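Local coordinates for protein phosphoribosylaminoimidazole-succinocarboxamide synthase (Pyrococcus horikoshii, PDB 4O82) that catalyses the ATP-dependent joining of L-aspartate to carboxyaminoimidazole ribonucleotide to give SAICAR, a step of de novo purine biosynthesis, at residues 83-88 with 175-180. Sequence-based numbering, arbitrary orientation.
Sequences LDMYPL and KLEFGK. With ADP (adenosine-5'-diphosphate), chain J; AMP (adenosine monophosphate), chain I.
D84 and K180 form an antiparallel hydrogen-bonded pair. D84 N bonds to K180 O, and K180 N to D84 O. Their side chains run side by side. K180 bends at its last two torsions, which forms a salt bridge from K180 NZ to D84 OD2 at 2.7 Å; NZ comes from the anti side, 29° out of the carboxylate plane. The bent chain also crosses the Y86 side chain at about a right angle, with K180 CE 3.3 Å from Y86 OH. With CG anti to the carbonyl carbon (chi1 -71°), the Y86 ring swings back beside the 175-180 backbone and sets its edge at F178 O. Y86 N bonds to F178 O, while Y86 OH is held by E145. Replacing Y86 by an alanine is likely to leave E145 without this hydroxyl and open a gap beside G179 and the K180 chain. M85 pairs with G179, which has no side chain and lets the backbones come within 3.8 Å, CA to CA. Beyond the pair the strands diverge, and a water bridges Y86 O, L88 O and F178 N.

This end of the sheet lines the nucleotide site. L83 N bonds to ADP N1 at 3.2 Å. M85, a selenomethionine bent at chi2 and chi3, lays SE against the adenine, 3.7 Å from ADP C4, and puts CE 3.6 Å from E177 OE1. E177 OE1 accepts a hydrogen bond from ADP O2' (2.7 Å); its OE2 makes salt bridges to K175 NZ and to K122.

The contact joins strands 84-93 and 169-180. Strand 186-188 pairs with G179 on its other edge, and helix 143-165 packs on F178.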
loop_
_atom_site.group_PDB
_atom_site.type_symbol
_atom_site.label_atom_id
_atom_site.label_comp_id
_atom_site.label_asym_id
_atom_site.label_seq_id
_atom_site.Cartn_x
_atom_site.Cartn_y
_atom_site.Cartn_z
ATOM N N LEU A 83 -23.205 17.541 -3.647
ATOM C CA LEU A 83 -23.367 16.306 -4.400
ATOM C C LEU A 83 -24.766 15.741 -4.207
ATOM O O LEU A 83 -25.427 16.026 -3.201
ATOM C CB LEU A 83 -22.339 15.261 -3.939
ATOM C CG LEU A 83 -20.861 15.569 -4.137
ATOM C CD1 LEU A 83 -20.023 14.394 -3.660
ATOM C CD2 LEU A 83 -20.584 15.880 -5.604
ATOM N N ASP A 84 -25.182 14.941 -5.189
ATOM C CA ASP A 84 -26.334 14.066 -5.088
ATOM C C ASP A 84 -25.802 12.777 -4.436
ATOM O O ASP A 84 -25.146 11.967 -5.105
ATOM C CB ASP A 84 -26.872 13.801 -6.501
ATOM C CG ASP A 84 -28.027 12.830 -6.517
ATOM O OD1 ASP A 84 -28.921 12.952 -5.648
ATOM O OD2 ASP A 84 -28.041 11.952 -7.407
HETATM N N MSE A 85 -26.057 12.627 -3.132
HETATM C CA MSE A 85 -25.407 11.609 -2.296
HETATM C C MSE A 85 -25.950 10.230 -2.488
HETATM O O MSE A 85 -27.161 10.037 -2.571
HETATM C CB MSE A 85 -25.621 11.894 -0.804
HETATM C CG MSE A 85 -24.927 13.161 -0.307
HETATM SE SE MSE A 85 -22.970 13.069 -0.530
HETATM C CE MSE A 85 -22.634 11.743 0.886
ATOM N N TYR A 86 -25.060 9.243 -2.495
ATOM C CA TYR A 86 -25.488 7.843 -2.382
ATOM C C TYR A 86 -25.952 7.522 -0.970
ATOM O O TYR A 86 -25.346 7.984 -0.003
ATOM C CB TYR A 86 -24.379 6.901 -2.815
ATOM C CG TYR A 86 -24.135 6.920 -4.304
ATOM C CD1 TYR A 86 -24.965 6.220 -5.175
ATOM C CD2 TYR A 86 -23.052 7.619 -4.834
ATOM C CE1 TYR A 86 -24.735 6.221 -6.544
ATOM C CE2 TYR A 86 -22.813 7.628 -6.188
ATOM C CZ TYR A 86 -23.656 6.930 -7.039
ATOM O OH TYR A 86 -23.389 6.962 -8.381
ATOM N N PRO A 87 -27.060 6.764 -0.838
ATOM C CA PRO A 87 -27.614 6.502 0.496
ATOM C C PRO A 87 -26.861 5.352 1.187
ATOM O O PRO A 87 -27.463 4.411 1.690
ATOM C CB PRO A 87 -29.077 6.154 0.209
ATOM C CG PRO A 87 -29.068 5.607 -1.198
ATOM C CD PRO A 87 -27.952 6.306 -1.920
ATOM N N LEU A 88 -25.532 5.486 1.212
ATOM C CA LEU A 88 -24.613 4.438 1.622
ATOM C C LEU A 88 -23.562 4.906 2.626
ATOM O O LEU A 88 -23.086 6.048 2.565
ATOM C CB LEU A 88 -23.871 3.893 0.401
ATOM C CG LEU A 88 -24.634 3.212 -0.746
ATOM C CD1 LEU A 88 -23.671 2.915 -1.880
ATOM C CD2 LEU A 88 -25.344 1.937 -0.274
ATOM N N LYS A 175 -15.196 4.470 7.453
ATOM C CA LYS A 175 -16.444 4.616 6.702
ATOM C C LYS A 175 -16.320 5.784 5.732
ATOM O O LYS A 175 -15.836 6.826 6.093
ATOM C CB LYS A 175 -17.649 4.871 7.621
ATOM C CG LYS A 175 -18.943 5.216 6.870
ATOM C CD LYS A 175 -19.798 6.336 7.468
ATOM C CE LYS A 175 -19.056 7.597 7.885
ATOM N NZ LYS A 175 -19.774 8.820 7.458
ATOM N N LEU A 176 -16.777 5.588 4.503
ATOM C CA LEU A 176 -16.784 6.664 3.515
ATOM C C LEU A 176 -18.189 6.852 2.988
ATOM O O LEU A 176 -19.039 5.955 3.098
ATOM C CB LEU A 176 -15.842 6.354 2.345
ATOM C CG LEU A 176 -14.353 6.102 2.560
ATOM C CD1 LEU A 176 -13.756 5.538 1.275
ATOM C CD2 LEU A 176 -13.631 7.382 3.008
ATOM N N GLU A 177 -18.419 8.035 2.441
ATOM C CA GLU A 177 -19.638 8.366 1.758
ATOM C C GLU A 177 -19.264 8.977 0.409
ATOM O O GLU A 177 -18.185 9.580 0.270
ATOM C CB GLU A 177 -20.492 9.329 2.600
ATOM C CG GLU A 177 -20.688 8.816 4.030
ATOM C CD GLU A 177 -21.773 9.532 4.816
ATOM O OE1 GLU A 177 -22.502 10.392 4.262
ATOM O OE2 GLU A 177 -21.896 9.219 6.013
ATOM N N PHE A 178 -20.178 8.793 -0.551
ATOM C CA PHE A 178 -19.997 9.167 -1.950
ATOM C C PHE A 178 -21.253 9.825 -2.497
ATOM O O PHE A 178 -22.365 9.567 -2.024
ATOM C CB PHE A 178 -19.694 7.918 -2.804
ATOM C CG PHE A 178 -18.338 7.303 -2.548
ATOM C CD1 PHE A 178 -17.212 7.748 -3.247
ATOM C CD2 PHE A 178 -18.184 6.264 -1.617
ATOM C CE1 PHE A 178 -15.978 7.168 -3.044
ATOM C CE2 PHE A 178 -16.929 5.684 -1.402
ATOM C CZ PHE A 178 -15.827 6.144 -2.118
ATOM N N GLY A 179 -21.061 10.660 -3.504
ATOM C CA GLY A 179 -22.153 11.269 -4.245
ATOM C C GLY A 179 -21.823 11.540 -5.714
ATOM O O GLY A 179 -20.696 11.288 -6.193
ATOM N N LYS A 180 -22.826 12.036 -6.435
ATOM C CA LYS A 180 -22.692 12.310 -7.861
ATOM C C LYS A 180 -22.615 13.814 -8.056
ATOM O O LYS A 180 -23.413 14.549 -7.475
ATOM C CB LYS A 180 -23.885 11.727 -8.634
ATOM C CG LYS A 180 -23.722 10.277 -9.054
ATOM C CD LYS A 180 -24.894 9.796 -9.908
ATOM C CE LYS A 180 -25.890 8.930 -9.130
ATOM N NZ LYS A 180 -27.005 9.657 -8.449
HETATM P PB ADP J . -25.591 12.997 10.010
HETATM O O1B ADP J . -24.931 11.703 9.592
HETATM O O2B ADP J . -26.495 12.894 11.226
HETATM O O3B ADP J . -26.131 13.756 8.832
HETATM P PA ADP J . -23.332 14.856 9.900
HETATM O O1A ADP J . -23.053 15.953 10.897
HETATM O O2A ADP J . -22.216 13.939 9.469
HETATM O O3A ADP J . -24.457 13.967 10.648
HETATM O "O5'" ADP J . -24.019 15.527 8.609
HETATM C "C5'" ADP J . -23.447 15.503 7.302
HETATM C "C4'" ADP J . -24.544 15.172 6.301
HETATM O "O4'" ADP J . -24.325 15.808 5.035
HETATM C "C3'" ADP J . -24.580 13.688 6.009
HETATM O "O3'" ADP J . -25.944 13.385 5.739
HETATM C "C2'" ADP J . -23.807 13.537 4.724
HETATM O "O2'" ADP J . -24.232 12.424 3.946
HETATM C "C1'" ADP J . -24.141 14.827 4.014
HETATM N N9 ADP J . -23.032 15.239 3.139
HETATM C C8 ADP J . -21.721 15.129 3.396
HETATM N N7 ADP J . -20.997 15.619 2.373
HETATM C C5 ADP J . -21.866 16.077 1.446
HETATM C C6 ADP J . -21.798 16.714 0.112
HETATM N N6 ADP J . -20.620 16.992 -0.462
HETATM N N1 ADP J . -22.953 17.005 -0.527
HETATM C C2 ADP J . -24.162 16.749 0.012
HETATM N N3 ADP J . -24.295 16.164 1.219
HETATM C C4 ADP J . -23.210 15.809 1.957
HETATM P P AMP I . -18.405 -0.873 12.993
HETATM O O1P AMP I . -19.286 -1.392 11.877
HETATM O O2P AMP I . -17.460 -1.884 13.600
HETATM O O3P AMP I . -19.075 -0.101 14.099
HETATM O "O5'" AMP I . -17.583 0.330 12.249
HETATM C "C5'" AMP I . -16.589 0.207 11.213
HETATM C "C4'" AMP I . -15.899 1.547 10.907
HETATM O "O4'" AMP I . -16.795 2.426 10.238
HETATM C "C3'" AMP I . -15.406 2.349 12.116
HETATM O "O3'" AMP I . -14.228 3.039 11.723
HETATM C "C2'" AMP I . -16.465 3.391 12.375
HETATM O "O2'" AMP I . -15.944 4.581 12.991
HETATM C "C1'" AMP I . -16.976 3.643 10.964
HETATM N N9 AMP I . -18.410 3.982 10.971
HETATM C C8 AMP I . -19.425 3.123 10.774
HETATM N N7 AMP I . -20.618 3.769 10.823
HETATM C C5 AMP I . -20.378 5.063 11.064
HETATM C C6 AMP I . -21.182 6.292 11.245
HETATM N N6 AMP I . -22.538 6.258 11.183
HETATM N N1 AMP I . -20.505 7.450 11.468
HETATM C C2 AMP I . -19.166 7.513 11.530
HETATM N N3 AMP I . -18.381 6.432 11.379
HETATM C C4 AMP I . -18.913 5.206 11.147
HETATM O O HOH W 1 -22.716 7.533 0.301
#